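Transketolase (Campylobacter jejuni, PDB 3L84) belongs to the transketolases, thiamine diphosphate-dependent enzymes, and here forms a dimer whose subunits each combine three alpha/beta domains. Local coordinates at residues F562-F565 with E566-D569; I3-L6 with Q7-A10; A363-G366 with P367-T371. One frame throughout, in Å; residues are numbered along the deposited sequence.

Interaction 1: residues F562-F565 with E566-D569; sequences FELF and EKQD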
# COMPACT_ATOMS: atom_id res chain seq x y z
N PHE A 562 7.61 -3.05 21.44
CA PHE A 562 9.05 -3.24 21.10
C PHE A 562 9.80 -1.91 21.09
O PHE A 562 10.90 -1.81 21.66
CB PHE A 562 9.11 -3.95 19.73
CG PHE A 562 10.48 -4.33 19.24
CD1 PHE A 562 10.93 -5.63 19.36
CD2 PHE A 562 11.27 -3.44 18.59
CE1 PHE A 562 12.17 -6.00 18.85
CE2 PHE A 562 12.53 -3.82 18.10
CZ PHE A 562 12.97 -5.09 18.26
N GLU A 563 9.22 -0.88 20.47
CA GLU A 563 9.92 0.40 20.33
C GLU A 563 10.21 1.04 21.68
O GLU A 563 11.27 1.63 21.88
CB GLU A 563 9.11 1.36 19.47
CG GLU A 563 8.91 0.85 18.07
CD GLU A 563 7.59 0.10 17.80
OE1 GLU A 563 6.96 -0.43 18.75
OE2 GLU A 563 7.14 0.16 16.64
N LEU A 564 9.27 0.94 22.63
CA LEU A 564 9.53 1.47 23.95
C LEU A 564 10.58 0.65 24.67
O LEU A 564 11.40 1.21 25.39
CB LEU A 564 8.26 1.54 24.81
CG LEU A 564 7.25 2.58 24.41
CD1 LEU A 564 5.98 2.44 25.28
CD2 LEU A 564 7.82 3.97 24.47
N PHE A 565 10.58 -0.66 24.48
CA PHE A 565 11.59 -1.50 25.12
C PHE A 565 13.00 -1.12 24.66
O PHE A 565 13.96 -1.13 25.45
CB PHE A 565 11.28 -3.00 24.91
CG PHE A 565 12.10 -3.92 25.74
CD1 PHE A 565 12.45 -3.62 27.05
CD2 PHE A 565 12.46 -5.15 25.22
CE1 PHE A 565 13.20 -4.50 27.80
CE2 PHE A 565 13.18 -6.05 25.98
CZ PHE A 565 13.56 -5.74 27.27
N GLU A 566 13.14 -0.80 23.38
CA GLU A 566 14.41 -0.37 22.80
C GLU A 566 14.98 0.87 23.49
O GLU A 566 16.18 1.11 23.41
CB GLU A 566 14.28 -0.09 21.30
CG GLU A 566 13.99 -1.28 20.44
CD GLU A 566 13.93 -0.93 18.98
OE1 GLU A 566 12.88 -0.41 18.50
OE2 GLU A 566 14.93 -1.16 18.27
N LYS A 567 14.12 1.69 24.11
CA LYS A 567 14.56 2.93 24.77
C LYS A 567 14.99 2.72 26.22
O LYS A 567 15.48 3.66 26.84
CB LYS A 567 13.45 3.97 24.79
CG LYS A 567 12.94 4.36 23.44
CD LYS A 567 11.87 5.47 23.47
CE LYS A 567 12.44 6.84 23.91
NZ LYS A 567 13.65 7.33 23.12
N GLN A 568 14.82 1.53 26.78
CA GLN A 568 15.10 1.33 28.20
C GLN A 568 16.58 1.22 28.46
O GLN A 568 17.34 0.88 27.54
CB GLN A 568 14.37 0.07 28.70
CG GLN A 568 12.86 0.10 28.50
CD GLN A 568 12.24 1.37 28.97
OE1 GLN A 568 11.63 2.12 28.16
NE2 GLN A 568 12.38 1.65 30.25
N ASP A 569 17.00 1.49 29.68
CA ASP A 569 18.44 1.40 29.93
C ASP A 569 18.89 -0.03 30.13
O ASP A 569 18.08 -0.95 30.26
CB ASP A 569 18.91 2.33 31.03
CG ASP A 569 18.34 2.04 32.38
OD1 ASP A 569 18.00 0.87 32.67
OD2 ASP A 569 18.30 3.00 33.19
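Phe562 and Glu566 meet one turn apart in a local, side-chain-to-side-chain contact along the short helix that follows strand 554-558 in the C-terminal domain. The carboxylate of Glu566 comes obliquely to the CD2-CE2 part of the ring, its plane turned 57° from that of the ring. Glu566 CD lies 3.3 Å from Phe562 CE2, and Glu566 OE1 is 3.4 Å from Phe562 CD2. With CG swung opposite its own carbonyl carbon (chi1 -67°) and the chain extended beyond it, Glu566 runs back along the helix to reach the ring. The other oxygen, OE2, is held by a salt bridge to Lys594, which anchors the carboxylate from outside. Glu563 OE1 stands 5.9 Å from Glu566 OE1; any repulsion between these like charges is probably eased by Lys594 and by the hydrogen bond from Glu563 OE2 to Thr470 OG1.

The backbone tightens as this helical turn runs down. Glu566 N gives an ordinary i to i+4 bond to Phe562 O (3.0 Å), whereas the next two bonds span only three residues: Lys567 N to Leu564 O at 3.0 Å and Gln568 N to Phe565 O at 3.1 Å. Asp569 then serves as N-cap of helix 570-576, its OD1 bonding Tyr572 N, so the loop leads from helix 562-566 directly into helix 570-576.

Gln568 CG comes up to the edge of the Phe565 ring, 4.0 Å from Phe565 CD1. Phe595 meets both phenylalanine rings, edge-to-face in the case of Phe562, and Asn590 of the second subunit packs against Phe562 and Glu566.

Interaction 2: residues I3-L6 with Q7-A10; sequences IQIL and QEQA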
# COMPACT_ATOMS: atom_id res chain seq x y z
N ILE A 3 -2.89 43.07 -15.43
CA ILE A 3 -2.02 42.14 -16.19
C ILE A 3 -0.53 42.42 -16.01
O ILE A 3 0.30 41.50 -15.98
CB ILE A 3 -2.35 42.09 -17.72
CG1 ILE A 3 -3.80 41.63 -17.97
CG2 ILE A 3 -1.35 41.15 -18.43
CD1 ILE A 3 -4.18 40.34 -17.32
N GLN A 4 -0.18 43.70 -15.90
CA GLN A 4 1.20 44.11 -15.76
C GLN A 4 1.78 43.64 -14.44
O GLN A 4 2.87 43.03 -14.39
CB GLN A 4 1.32 45.62 -15.93
CG GLN A 4 1.01 46.09 -17.34
CD GLN A 4 -0.49 46.03 -17.71
OE1 GLN A 4 -1.34 46.60 -17.02
NE2 GLN A 4 -0.81 45.34 -18.81
N ILE A 5 1.07 43.88 -13.35
CA ILE A 5 1.57 43.47 -12.04
C ILE A 5 1.55 41.95 -11.95
O ILE A 5 2.50 41.34 -11.42
CB ILE A 5 0.83 44.09 -10.82
CG1 ILE A 5 1.48 43.67 -9.49
CG2 ILE A 5 -0.59 43.68 -10.75
CD1 ILE A 5 2.90 44.19 -9.28
N LEU A 6 0.52 41.29 -12.48
CA LEU A 6 0.45 39.83 -12.39
C LEU A 6 1.59 39.16 -13.15
O LEU A 6 2.14 38.17 -12.69
CB LEU A 6 -0.90 39.29 -12.89
CG LEU A 6 -2.02 39.31 -11.84
CD1 LEU A 6 -1.73 38.28 -10.75
CD2 LEU A 6 -2.20 40.68 -11.24
N GLN A 7 1.93 39.69 -14.31
CA GLN A 7 3.03 39.13 -15.08
C GLN A 7 4.35 39.26 -14.31
O GLN A 7 5.13 38.31 -14.24
CB GLN A 7 3.16 39.86 -16.40
CG GLN A 7 4.23 39.32 -17.27
CD GLN A 7 4.32 40.09 -18.58
OE1 GLN A 7 5.42 40.43 -19.03
NE2 GLN A 7 3.16 40.39 -19.17
N GLU A 8 4.58 40.42 -13.71
CA GLU A 8 5.79 40.60 -12.93
C GLU A 8 5.82 39.66 -11.73
O GLU A 8 6.83 39.03 -11.43
CB GLU A 8 5.96 42.05 -12.48
CG GLU A 8 7.38 42.30 -11.93
CD GLU A 8 7.57 43.64 -11.24
OE1 GLU A 8 7.16 43.75 -10.06
OE2 GLU A 8 8.16 44.56 -11.86
N GLN A 9 4.68 39.52 -11.03
CA GLN A 9 4.57 38.61 -9.89
C GLN A 9 4.85 37.18 -10.31
O GLN A 9 5.61 36.45 -9.65
CB GLN A 9 3.20 38.75 -9.22
CG GLN A 9 3.08 39.99 -8.39
CD GLN A 9 1.74 40.05 -7.69
OE1 GLN A 9 0.72 40.38 -8.32
NE2 GLN A 9 1.71 39.66 -6.42
N ALA A 10 4.24 36.74 -11.41
CA ALA A 10 4.41 35.36 -11.88
C ALA A 10 5.85 35.11 -12.27
O ALA A 10 6.44 34.07 -11.94
CB ALA A 10 3.46 35.05 -13.04
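Ile5 and Gln9 stand one turn apart near the start of helix 3-24, the first helix of the thiamine diphosphate binding domain, and their side chains lean on each other along it. Gln9 OE1 lies 3.6 Å from Ile5 CG1, the methylene branch, which points away from the backbone N (chi1 -176°) and thereby runs on toward the following turn. Gln9 CG also rests 3.4 Å from Ile5 O, the same oxygen that accepts Gln9 N at 2.9 Å. The residues on both sides of Ile5 keep the same i to i+4 pattern: Gln7 N bonds Ile3 O (3.0 Å), Glu8 N bonds Gln4 O (3.2 Å) and Ala10 N bonds Leu6 O (2.8 Å). Ala10 CB settles 3.4 Å from that last oxygen, on the side where Ser40 of helix 30-42 and Tyr217 of helix 217-228 close in. Glu8 turns elsewhere, its OE1 bonded to Ser286 OG. The aliphatic flank of Ile5 offers Gln9 OE1 no hydrogen bond; OE1 is hydrogen-bonded to Tyr44 OH, and in this crystal NE2 bonds a glycerol, probably from the crystallisation liquor. The Ile5-Gln9 contact itself is therefore van der Waals, with the amide's polar partners outside it.

Interaction 3: residues A363-G366 with P367-T371; sequences ADLG and PSNKT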
# COMPACT_ATOMS: atom_id res chain seq x y z
N ALA A 363 -12.63 1.49 7.56
CA ALA A 363 -12.81 1.29 6.13
C ALA A 363 -13.78 0.15 5.87
O ALA A 363 -13.41 -0.97 5.51
CB ALA A 363 -11.43 1.04 5.44
N ASP A 364 -15.05 0.41 6.15
CA ASP A 364 -16.16 -0.52 6.01
C ASP A 364 -16.02 -1.77 6.85
O ASP A 364 -16.44 -2.84 6.42
CB ASP A 364 -16.41 -0.96 4.56
CG ASP A 364 -17.80 -1.59 4.35
OD1 ASP A 364 -18.78 -1.02 4.86
OD2 ASP A 364 -17.89 -2.66 3.70
N LEU A 365 -15.38 -1.70 8.00
CA LEU A 365 -15.26 -2.88 8.88
C LEU A 365 -15.66 -2.56 10.31
O LEU A 365 -15.28 -3.30 11.22
CB LEU A 365 -13.85 -3.45 8.83
CG LEU A 365 -13.44 -4.12 7.56
CD1 LEU A 365 -11.94 -4.48 7.60
CD2 LEU A 365 -14.27 -5.39 7.33
N GLY A 366 -16.44 -1.51 10.53
CA GLY A 366 -16.81 -1.13 11.89
C GLY A 366 -17.28 -2.29 12.78
O GLY A 366 -16.84 -2.39 13.93
N PRO A 367 -18.19 -3.13 12.29
CA PRO A 367 -18.71 -4.18 13.15
C PRO A 367 -17.64 -5.18 13.57
O PRO A 367 -17.75 -5.77 14.64
CB PRO A 367 -19.78 -4.86 12.26
CG PRO A 367 -20.23 -3.77 11.36
CD PRO A 367 -18.98 -3.02 11.04
N SER A 368 -16.66 -5.42 12.71
CA SER A 368 -15.56 -6.36 12.99
C SER A 368 -14.42 -5.70 13.76
O SER A 368 -13.80 -6.36 14.58
CB SER A 368 -14.99 -6.92 11.70
OG SER A 368 -15.97 -7.66 10.99
N ASN A 369 -14.12 -4.44 13.49
CA ASN A 369 -13.05 -3.72 14.19
C ASN A 369 -13.51 -3.23 15.57
O ASN A 369 -12.67 -2.78 16.35
CB ASN A 369 -12.55 -2.52 13.41
CG ASN A 369 -11.89 -2.84 12.07
OD1 ASN A 369 -11.34 -3.96 11.85
ND2 ASN A 369 -11.90 -1.89 11.21
N LYS A 370 -14.82 -3.25 15.82
CA LYS A 370 -15.44 -2.78 17.07
C LYS A 370 -15.22 -1.30 17.33
O LYS A 370 -15.03 -0.85 18.48
CB LYS A 370 -15.00 -3.62 18.26
CG LYS A 370 -15.27 -5.11 18.09
CD LYS A 370 -16.73 -5.42 17.89
CE LYS A 370 -16.99 -6.93 17.71
NZ LYS A 370 -17.40 -7.51 19.02
N THR A 371 -15.32 -0.49 16.28
CA THR A 371 -15.04 0.92 16.36
C THR A 371 -16.26 1.82 16.45
O THR A 371 -16.11 3.03 16.59
CB THR A 371 -14.19 1.35 15.11
OG1 THR A 371 -14.81 0.83 13.91
CG2 THR A 371 -12.80 0.78 15.24
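Leu365 O takes a 2.8 Å bond from Asn369 N, nearly straight at 166°, and a weak one from Ser368 N, setting up the single turn of helix 366-369 with Leu365 as N-cap residue. At the other end Gly366 O gathers two weak bonds, from Lys370 N at 2.9 Å and from Thr371 N at 3.4 Å. The second of these spans five residues and, with the positive phi of Lys370 (62°), recalls a Schellman motif, though without its 5→2 bond.

Asn369 carries the side-chain contact: its amide folds back over the start of the turn, with ND2 3.4 Å from Leu365 CB, while OD1 is bonded to Thr440 OG1, which fixes the amide. Thr371 brings OG1 to 3.5 Å from Gly366 CA, its chi1 of 48° directing the hydroxyl back at the glycine.

The turn follows strand 358-362 of the parallel sheet in the pyrimidine binding domain. Asp364 and Gly366 N hydrogen-bond to residues 185-187 of the second subunit, so this loop belongs to the dimer interface. Leu365 and Ser368 lie on Phe414 of strand 408-414, Asn369 and Thr371 on Ala412 of the same strand, and Lys370 reaches helix 340-354 through a salt bridge to Asp342.

In the fold
The three contacts lie in three different domains and share no helix or strand; their nearest atoms are about 20 Å apart between interactions 1 and 3, about 44 Å between interactions 1 and 2 and about 41 Å between interactions 2 and 3. Each mixes buried and more exposed residues. Interaction 2 lies farthest from the centre of the chain, inside a long regular helix, with uniform backbone bonding and polar ends tied to neighbouring helices and loops of its own subunit. Interactions 1 and 3 instead take in whole short helices and the loops beside them, with uneven bonds, and both touch the second subunit: 562-569 by packing beside aromatic rings, 363-371 by direct hydrogen bonds.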